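PDB 6CHU: citrate lyase subunit beta-like protein, which is a magnesium-dependent lyase of the HpcH/HpaI aldolase family, a bifunctional enzyme acting in itaconate dissimilation and leucine catabolism. Local coordinates for residues A[14-19]-A[223-228]; A[71-76]-A[108-113]; A[185-190]-A[200-205]. All coordinates share one frame; numbering follows the deposited sequence.

Contact 1. Residues A[14-19]-A[223-228]; sequences AGPGWL and PVVRKA
G17, at the start of strand 17-22, passes V225 of helix 221-228 with their CA atoms 6.0 Å apart, and one branch of the valine, V225 CG1, makes the touch. It stands anti to the backbone N (chi1 163°), which carries it off the helix and onto the backbone of P16 and G17. CG1 lies 3.7 Å from P16 O and 4.0 Å from G17 CA, so within this contact the methyl's nearest neighbours are backbone atoms of P16 and G17. With no side chain on G17, the helix meets bare backbone at this point.

P16 adds its ring: P16 CG sits 4.3 Å from V225 CG1 and equally far from R226 CA, so the ring touches both the valine and the helix backbone next to it. The R226 chain then leaves the helix nearly extended and runs alongside the beginning of the strand, its CG 4.5 Å from P16 CD. Its guanidinium is held beyond the two segments, where NH1 forms a salt bridge with D37; the same carboxylate accepts a hydrogen bond from G17 N. One aspartate thus ties the helix's arginine to the strand's first residue.

V225 also packs on T214 and C216 of strand 213-216, while P16 and W18 pair through their backbones with those same two residues. The W18 side chain leaves the backbone away from the helix, and its indole packs on V213, V38 and I40. This is the closing seam of a TIM barrel: the first strand pairs with the eighth, and the helix that follows the eighth strand lies over the outside of the joint.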
loop_
_atom_site.group_PDB
_atom_site.type_symbol
_atom_site.label_atom_id
_atom_site.label_comp_id
_atom_site.label_asym_id
_atom_site.label_seq_id
_atom_site.Cartn_x
_atom_site.Cartn_y
_atom_site.Cartn_z
ATOM N N ALA A 14 -6.876 -28.738 -3.355
ATOM C CA ALA A 14 -8.295 -28.515 -3.134
ATOM C C ALA A 14 -8.753 -27.271 -3.890
ATOM O O ALA A 14 -7.962 -26.385 -4.226
ATOM C CB ALA A 14 -8.598 -28.377 -1.641
ATOM N N GLY A 15 -10.054 -27.216 -4.162
ATOM C CA GLY A 15 -10.611 -26.109 -4.881
ATOM C C GLY A 15 -10.549 -24.816 -4.087
ATOM O O GLY A 15 -10.045 -24.766 -2.953
ATOM N N PRO A 16 -11.073 -23.748 -4.684
ATOM C CA PRO A 16 -10.983 -22.417 -4.072
ATOM C C PRO A 16 -12.090 -22.088 -3.084
ATOM O O PRO A 16 -12.059 -21.000 -2.501
ATOM C CB PRO A 16 -11.074 -21.497 -5.300
ATOM C CG PRO A 16 -12.010 -22.241 -6.227
ATOM C CD PRO A 16 -11.733 -23.714 -6.003
ATOM N N GLY A 17 -13.063 -22.974 -2.884
ATOM C CA GLY A 17 -14.199 -22.628 -2.054
ATOM C C GLY A 17 -14.059 -23.157 -0.647
ATOM O O GLY A 17 -14.313 -24.336 -0.391
ATOM N N TRP A 18 -13.654 -22.287 0.268
ATOM C CA TRP A 18 -13.500 -22.625 1.672
ATOM C C TRP A 18 -14.691 -22.085 2.452
ATOM O O TRP A 18 -15.221 -21.014 2.142
ATOM C CB TRP A 18 -12.204 -22.041 2.234
ATOM C CG TRP A 18 -10.960 -22.683 1.701
ATOM C CD1 TRP A 18 -10.763 -23.216 0.457
ATOM C CD2 TRP A 18 -9.724 -22.830 2.404
ATOM N NE1 TRP A 18 -9.466 -23.691 0.350
ATOM C CE2 TRP A 18 -8.819 -23.474 1.538
ATOM C CE3 TRP A 18 -9.305 -22.491 3.692
ATOM C CZ2 TRP A 18 -7.509 -23.784 1.921
ATOM C CZ3 TRP A 18 -7.999 -22.805 4.073
ATOM C CH2 TRP A 18 -7.125 -23.439 3.187
ATOM N N LEU A 19 -15.102 -22.823 3.479
ATOM C CA LEU A 19 -16.358 -22.523 4.163
ATOM C C LEU A 19 -16.168 -22.610 5.669
ATOM O O LEU A 19 -15.804 -23.672 6.187
ATOM C CB LEU A 19 -17.462 -23.476 3.700
ATOM C CG LEU A 19 -18.795 -23.400 4.440
ATOM C CD1 LEU A 19 -19.387 -22.005 4.313
ATOM C CD2 LEU A 19 -19.759 -24.438 3.901
ATOM N N PRO A 223 -20.770 -22.328 -4.780
ATOM C CA PRO A 223 -20.869 -22.407 -6.248
ATOM C C PRO A 223 -20.454 -21.123 -6.936
ATOM O O PRO A 223 -19.843 -21.163 -8.014
ATOM C CB PRO A 223 -22.355 -22.717 -6.484
ATOM C CG PRO A 223 -22.809 -23.354 -5.231
ATOM C CD PRO A 223 -22.050 -22.678 -4.133
ATOM N N VAL A 224 -20.776 -19.977 -6.337
ATOM C CA VAL A 224 -20.419 -18.699 -6.943
ATOM C C VAL A 224 -18.905 -18.561 -7.017
ATOM O O VAL A 224 -18.348 -18.173 -8.052
ATOM C CB VAL A 224 -21.070 -17.543 -6.159
ATOM C CG1 VAL A 224 -20.762 -16.203 -6.806
ATOM C CG2 VAL A 224 -22.579 -17.764 -6.065
ATOM N N VAL A 225 -18.219 -18.909 -5.928
ATOM C CA VAL A 225 -16.762 -18.830 -5.874
ATOM C C VAL A 225 -16.133 -19.787 -6.881
ATOM O O VAL A 225 -15.239 -19.408 -7.646
ATOM C CB VAL A 225 -16.275 -19.112 -4.442
ATOM C CG1 VAL A 225 -14.782 -19.449 -4.433
ATOM C CG2 VAL A 225 -16.576 -17.916 -3.556
ATOM N N ARG A 226 -16.585 -21.046 -6.891
ATOM C CA ARG A 226 -16.010 -22.024 -7.810
ATOM C C ARG A 226 -16.149 -21.574 -9.258
ATOM O O ARG A 226 -15.219 -21.731 -10.059
ATOM C CB ARG A 226 -16.663 -23.393 -7.608
ATOM C CG ARG A 226 -16.227 -24.112 -6.336
ATOM C CD ARG A 226 -17.044 -25.370 -6.118
ATOM N NE ARG A 226 -16.520 -26.190 -5.032
ATOM C CZ ARG A 226 -17.226 -27.127 -4.412
ATOM N NH1 ARG A 226 -16.679 -27.839 -3.436
ATOM N NH2 ARG A 226 -18.485 -27.347 -4.763
ATOM N N LYS A 227 -17.303 -21.009 -9.619
ATOM C CA LYS A 227 -17.473 -20.504 -10.979
ATOM C C LYS A 227 -16.584 -19.289 -11.235
ATOM O O LYS A 227 -16.054 -19.122 -12.340
ATOM C CB LYS A 227 -18.940 -20.155 -11.233
ATOM C CG LYS A 227 -19.226 -19.635 -12.639
ATOM C CD LYS A 227 -20.720 -19.441 -12.858
ATOM C CE LYS A 227 -21.010 -18.704 -14.158
ATOM N NZ LYS A 227 -22.468 -18.444 -14.318
ATOM N N ALA A 228 -16.400 -18.430 -10.228
ATOM C CA ALA A 228 -15.632 -17.207 -10.437
ATOM C C ALA A 228 -14.162 -17.494 -10.696
ATOM O O ALA A 228 -13.473 -16.680 -11.321
ATOM C CB ALA A 228 -15.766 -16.280 -9.230
#

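Contact 2. Residues A[71-76]-A[108-113]. With ACT (acetate ion), chain E; EDO (1,2-ethanediol), chain G; ACT (acetate ion), chain F.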
loop_
_atom_site.group_PDB
_atom_site.type_symbol
_atom_site.label_atom_id
_atom_site.label_comp_id
_atom_site.label_asym_id
_atom_site.label_seq_id
_atom_site.Cartn_x
_atom_site.Cartn_y
_atom_site.Cartn_z
ATOM N N VAL A 71 -8.717 -25.731 11.262
ATOM C CA VAL A 71 -9.380 -25.315 12.498
ATOM C C VAL A 71 -8.967 -23.884 12.811
ATOM O O VAL A 71 -7.773 -23.605 12.980
ATOM C CB VAL A 71 -9.049 -26.257 13.670
ATOM C CG1 VAL A 71 -9.761 -25.808 14.944
ATOM C CG2 VAL A 71 -9.441 -27.707 13.326
ATOM N N ARG A 72 -9.943 -22.972 12.884
ATOM C CA ARG A 72 -9.643 -21.620 13.348
ATOM C C ARG A 72 -9.656 -21.599 14.868
ATOM O O ARG A 72 -10.689 -21.867 15.499
ATOM C CB ARG A 72 -10.609 -20.571 12.793
ATOM C CG ARG A 72 -10.184 -19.159 13.278
ATOM C CD ARG A 72 -10.797 -18.001 12.491
ATOM N NE ARG A 72 -12.216 -17.799 12.787
ATOM C CZ ARG A 72 -12.890 -16.707 12.419
ATOM N NH1 ARG A 72 -12.256 -15.744 11.761
ATOM N NH2 ARG A 72 -14.185 -16.573 12.705
ATOM N N ILE A 73 -8.491 -21.316 15.455
ATOM C CA ILE A 73 -8.345 -21.223 16.900
ATOM C C ILE A 73 -8.546 -19.774 17.316
ATOM O O ILE A 73 -8.859 -18.919 16.486
ATOM C CB ILE A 73 -6.975 -21.762 17.358
ATOM C CG1 ILE A 73 -5.836 -20.923 16.768
ATOM C CG2 ILE A 73 -6.829 -23.238 16.961
ATOM C CD1 ILE A 73 -4.407 -21.447 17.116
ATOM N N ASN A 74 -8.386 -19.493 18.601
ATOM C CA ASN A 74 -8.540 -18.145 19.113
ATOM C C ASN A 74 -7.194 -17.421 19.104
ATOM O O ASN A 74 -6.148 -17.999 18.790
ATOM C CB ASN A 74 -9.181 -18.202 20.502
ATOM C CG ASN A 74 -10.676 -18.496 20.424
ATOM O OD1 ASN A 74 -11.483 -17.579 20.283
ATOM N ND2 ASN A 74 -11.046 -19.776 20.465
ATOM N N ALA A 75 -7.233 -16.125 19.407
ATOM C CA ALA A 75 -6.080 -15.276 19.128
ATOM C C ALA A 75 -4.925 -15.557 20.092
ATOM O O ALA A 75 -5.102 -16.101 21.187
ATOM C CB ALA A 75 -6.472 -13.796 19.197
ATOM N N GLY A 76 -3.724 -15.172 19.659
ATOM C CA GLY A 76 -2.526 -15.337 20.465
ATOM C C GLY A 76 -2.664 -14.731 21.847
ATOM O O GLY A 76 -3.236 -13.647 22.007
ATOM N N ILE A 108 4.992 -18.649 15.158
ATOM C CA ILE A 108 5.997 -19.620 15.580
ATOM C C ILE A 108 5.548 -20.371 16.826
ATOM O O ILE A 108 5.847 -21.567 16.980
ATOM C CB ILE A 108 7.345 -18.893 15.773
ATOM C CG1 ILE A 108 7.911 -18.484 14.413
ATOM C CG2 ILE A 108 8.354 -19.761 16.553
ATOM C CD1 ILE A 108 9.025 -17.461 14.502
ATOM N N GLU A 109 4.802 -19.715 17.724
ATOM C CA GLU A 109 4.411 -20.447 18.926
ATOM C C GLU A 109 3.379 -21.534 18.651
ATOM O O GLU A 109 3.052 -22.296 19.568
ATOM C CB GLU A 109 3.912 -19.486 20.010
ATOM C CG GLU A 109 2.658 -18.712 19.688
ATOM C CD GLU A 109 2.273 -17.755 20.807
ATOM O OE1 GLU A 109 1.278 -17.008 20.655
ATOM O OE2 GLU A 109 2.978 -17.744 21.837
ATOM N N LEU A 110 2.889 -21.640 17.418
ATOM C CA LEU A 110 1.999 -22.712 17.005
ATOM C C LEU A 110 2.724 -23.876 16.334
ATOM O O LEU A 110 2.081 -24.890 16.048
ATOM C CB LEU A 110 0.923 -22.164 16.057
ATOM C CG LEU A 110 0.068 -21.036 16.653
ATOM C CD1 LEU A 110 -0.896 -20.413 15.618
ATOM C CD2 LEU A 110 -0.694 -21.552 17.887
ATOM N N ALA A 111 4.021 -23.749 16.053
ATOM C CA ALA A 111 4.795 -24.890 15.589
ATOM C C ALA A 111 4.601 -26.053 16.556
ATOM O O ALA A 111 4.502 -25.834 17.773
ATOM C CB ALA A 111 6.282 -24.535 15.486
ATOM N N PRO A 112 4.558 -27.305 16.069
ATOM C CA PRO A 112 4.835 -27.767 14.700
ATOM C C PRO A 112 3.613 -27.782 13.776
ATOM O O PRO A 112 3.653 -28.460 12.752
ATOM C CB PRO A 112 5.337 -29.197 14.928
ATOM C CG PRO A 112 4.540 -29.662 16.117
ATOM C CD PRO A 112 4.280 -28.432 16.979
ATOM N N ARG A 113 2.554 -27.054 14.121
ATOM C CA ARG A 113 1.375 -26.997 13.263
ATOM C C ARG A 113 1.634 -26.120 12.039
ATOM O O ARG A 113 2.485 -25.226 12.057
ATOM C CB ARG A 113 0.173 -26.457 14.045
ATOM C CG ARG A 113 -0.172 -27.294 15.273
ATOM C CD ARG A 113 -1.070 -26.525 16.257
ATOM N NE ARG A 113 -1.118 -27.196 17.556
ATOM C CZ ARG A 113 -0.289 -26.925 18.562
ATOM N NH1 ARG A 113 0.646 -25.989 18.429
ATOM N NH2 ARG A 113 -0.398 -27.578 19.709
HETATM C C ACT E . -16.494 -14.674 10.993
HETATM O O ACT E . -17.175 -13.838 10.342
HETATM O OXT ACT E . -15.585 -14.453 11.825
HETATM C CH3 ACT E . -16.838 -16.185 10.718
HETATM C C1 EDO G . -2.655 -32.243 17.065
HETATM O O1 EDO G . -3.348 -32.873 15.978
HETATM C C2 EDO G . -2.817 -30.734 16.949
HETATM O O2 EDO G . -1.902 -30.092 17.839
HETATM C C ACT F . -12.762 -12.964 9.484
HETATM O O ACT F . -12.560 -11.951 8.757
HETATM O OXT ACT F . -12.607 -13.078 10.739
HETATM C CH3 ACT F . -13.296 -14.229 8.756
#
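I73 and L110 meet tip to tip because each first torsion aims its branch at the other. In I73, CG1 stands between the backbone N and the carbonyl carbon (chi1 63°); in L110, CG lies anti to the carbonyl carbon (chi1 -58°). I73 CD1 consequently fits against both leucine methyls, 3.8 Å from L110 CD2 and 4.0 Å from L110 CD1. Over V96 of the intervening strand 95-98, which both side chains touch, this makes a small apolar junction. Nearer the surface, E109 OE1 comes no closer than 4.2 Å to G76 CA.

The leucine's own loop is pinned by R113: L110 O takes bonds from R113 N at 2.9 Å and from R113 NH1 at 3.0 Å, the latter donor standing above the carbonyl plane.

R72, next to I73 in the chain, turns to the substrate site instead. One acetate accepts from NH2 at 2.7 Å, almost straight (174°), and another from NH1 at 2.9 Å, both at the edge of the guanidinium; D42 holds NE. The apolar contact outside and the anion-binding edge inside thus belong to adjacent residues, and the acetates, although probably from the crystallisation liquor, are consistent with R72 gripping a substrate carboxylate.

Contact 3. Residues A[185-190]-A[200-205]; sequences ALDAVH and QEEARD
A buried histidine–carboxylate hydrogen bond, H190 to E202, links the loop after strand 184-187 to helix 196-209, which follows it. H190 ND1 donates to E202 OE1 at 2.7 Å with an N-H...O angle of 158°. The oxygen lies close to the imidazole plane, at the ring's edge, yet the histidine approaches from above the carboxylate plane, and the two flat groups are turned 64° apart. E202 can reach so far because its CG stands anti to the backbone N and the chain continues extended, lifting the carboxylate off the helix toward the loop.

Both groups are held from a second side. D195 bonds to H190 NE2, fixing the ring's rotation between two carboxylates, and R157 forms a salt bridge with E202 OE2. A water lies within hydrogen-bonding distance of both segments, 2.7 Å from E202 OE1 and 2.8 Å from A188 O, and can bridge glutamate and loop backbone. Back on the strand, the D187 side chain also starts toward the helix, but its OD2 stays 4.2 Å from E202 CG; its carboxylate is engaged by W142 and R171.

The pairing belongs to the beta-alpha-beta unit formed by strands 184-187 and 213-216 with helix 196-209. The loop carrying H190 leaves the C-terminal end of strand 184-187, where TIM barrels carry their active sites: the A188 side chain is about 9 Å from the magnesium ion.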
loop_
_atom_site.group_PDB
_atom_site.type_symbol
_atom_site.label_atom_id
_atom_site.label_comp_id
_atom_site.label_asym_id
_atom_site.label_seq_id
_atom_site.Cartn_x
_atom_site.Cartn_y
_atom_site.Cartn_z
ATOM N N ALA A 185 -2.903 -17.584 -0.752
ATOM C CA ALA A 185 -3.552 -16.301 -0.496
ATOM C C ALA A 185 -5.060 -16.510 -0.446
ATOM O O ALA A 185 -5.651 -16.985 -1.421
ATOM C CB ALA A 185 -3.197 -15.271 -1.573
ATOM N N LEU A 186 -5.676 -16.141 0.676
ATOM C CA LEU A 186 -7.108 -16.327 0.892
ATOM C C LEU A 186 -7.789 -14.966 0.979
ATOM O O LEU A 186 -7.397 -14.124 1.797
ATOM C CB LEU A 186 -7.369 -17.132 2.173
ATOM C CG LEU A 186 -6.890 -18.589 2.249
ATOM C CD1 LEU A 186 -5.375 -18.679 2.443
ATOM C CD2 LEU A 186 -7.583 -19.244 3.420
ATOM N N ASP A 187 -8.822 -14.760 0.158
ATOM C CA ASP A 187 -9.535 -13.487 0.155
ATOM C C ASP A 187 -10.633 -13.489 1.214
ATOM O O ASP A 187 -11.163 -14.541 1.588
ATOM C CB ASP A 187 -10.132 -13.204 -1.228
ATOM C CG ASP A 187 -10.414 -11.723 -1.459
ATOM O OD1 ASP A 187 -9.757 -10.867 -0.847
ATOM O OD2 ASP A 187 -11.309 -11.412 -2.268
ATOM N N ALA A 188 -10.979 -12.289 1.683
ATOM C CA ALA A 188 -11.878 -12.104 2.816
ATOM C C ALA A 188 -13.321 -12.505 2.481
ATOM O O ALA A 188 -13.759 -12.501 1.322
ATOM C CB ALA A 188 -11.860 -10.643 3.283
ATOM N N VAL A 189 -14.074 -12.811 3.544
ATOM C CA VAL A 189 -15.452 -13.263 3.410
ATOM C C VAL A 189 -16.352 -12.119 2.972
ATOM O O VAL A 189 -16.107 -10.942 3.263
ATOM C CB VAL A 189 -15.962 -13.869 4.729
ATOM C CG1 VAL A 189 -15.166 -15.100 5.107
ATOM C CG2 VAL A 189 -15.936 -12.837 5.851
ATOM N N HIS A 190 -17.425 -12.479 2.281
ATOM C CA HIS A 190 -18.451 -11.546 1.833
ATOM C C HIS A 190 -19.620 -11.713 2.792
ATOM O O HIS A 190 -20.392 -12.660 2.661
ATOM C CB HIS A 190 -18.845 -11.862 0.396
ATOM C CG HIS A 190 -19.566 -10.750 -0.292
ATOM N ND1 HIS A 190 -18.907 -9.715 -0.920
ATOM C CD2 HIS A 190 -20.889 -10.518 -0.463
ATOM C CE1 HIS A 190 -19.794 -8.889 -1.447
ATOM N NE2 HIS A 190 -21.004 -9.349 -1.176
ATOM N N GLN A 200 -19.885 -12.379 -6.722
ATOM C CA GLN A 200 -19.373 -12.773 -8.028
ATOM C C GLN A 200 -18.274 -11.824 -8.490
ATOM O O GLN A 200 -17.189 -12.262 -8.889
ATOM C CB GLN A 200 -20.512 -12.827 -9.043
ATOM C CG GLN A 200 -20.150 -13.591 -10.289
ATOM C CD GLN A 200 -21.364 -13.947 -11.121
ATOM O OE1 GLN A 200 -22.495 -13.583 -10.786
ATOM N NE2 GLN A 200 -21.139 -14.669 -12.209
ATOM N N GLU A 201 -18.533 -10.513 -8.411
ATOM C CA GLU A 201 -17.550 -9.522 -8.841
ATOM C C GLU A 201 -16.294 -9.575 -7.983
ATOM O O GLU A 201 -15.174 -9.422 -8.488
ATOM C CB GLU A 201 -18.163 -8.123 -8.783
ATOM C CG GLU A 201 -19.411 -7.948 -9.636
ATOM C CD GLU A 201 -19.948 -6.529 -9.575
ATOM O OE1 GLU A 201 -19.360 -5.706 -8.837
ATOM O OE2 GLU A 201 -20.953 -6.239 -10.262
ATOM N N GLU A 202 -16.473 -9.775 -6.674
ATOM C CA GLU A 202 -15.368 -9.818 -5.727
ATOM C C GLU A 202 -14.486 -11.042 -5.949
ATOM O O GLU A 202 -13.252 -10.940 -5.947
ATOM C CB GLU A 202 -15.946 -9.818 -4.314
ATOM C CG GLU A 202 -14.981 -9.552 -3.178
ATOM C CD GLU A 202 -15.746 -9.141 -1.937
ATOM O OE1 GLU A 202 -16.270 -10.033 -1.237
ATOM O OE2 GLU A 202 -15.875 -7.925 -1.698
ATOM N N ALA A 203 -15.102 -12.213 -6.129
ATOM C CA ALA A 203 -14.322 -13.430 -6.344
ATOM C C ALA A 203 -13.685 -13.441 -7.729
ATOM O O ALA A 203 -12.565 -13.935 -7.894
ATOM C CB ALA A 203 -15.204 -14.662 -6.141
ATOM N N ARG A 204 -14.388 -12.921 -8.746
ATOM C CA ARG A 204 -13.744 -12.733 -10.048
ATOM C C ARG A 204 -12.528 -11.819 -9.922
ATOM O O ARG A 204 -11.459 -12.109 -10.480
ATOM C CB ARG A 204 -14.735 -12.165 -11.065
ATOM C CG ARG A 204 -15.703 -13.183 -11.628
ATOM C CD ARG A 204 -16.557 -12.514 -12.702
ATOM N NE ARG A 204 -17.530 -13.421 -13.290
ATOM C CZ ARG A 204 -18.583 -13.015 -13.994
ATOM N NH1 ARG A 204 -18.796 -11.719 -14.184
ATOM N NH2 ARG A 204 -19.426 -13.903 -14.503
ATOM N N ASP A 205 -12.679 -10.710 -9.193
ATOM C CA ASP A 205 -11.557 -9.809 -8.947
ATOM C C ASP A 205 -10.412 -10.537 -8.254
ATOM O O ASP A 205 -9.240 -10.368 -8.613
ATOM C CB ASP A 205 -12.014 -8.635 -8.080
ATOM C CG ASP A 205 -12.693 -7.528 -8.867
ATOM O OD1 ASP A 205 -12.912 -7.683 -10.092
ATOM O OD2 ASP A 205 -13.004 -6.484 -8.241
HETATM O O HOH W 1 -15.415 -12.569 -0.915
#

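In the fold
All three contacts involve the same eight-stranded parallel barrel. Contact 1 closes it, bringing together segments 204 residues apart, and contacts 2 and 3 are nested in series inside that long loop. Contacts 1 and 3 are neighbours, their centres 10 Å apart: helices 196-209 and 221-228 touch through A203 CB and A228 CB at 3.5 Å, and W18 CZ3 meets L186 CD2 at 3.6 Å. Contact 2 lies on the opposite side of the chain's centre, with its own centre about 25 Å from contact 1 and 24 Å from contact 3. Contacts 2 and 3 therefore approach the magnesium and substrate site from different parts of the barrel wall, while contact 1 seals the wall away from that site.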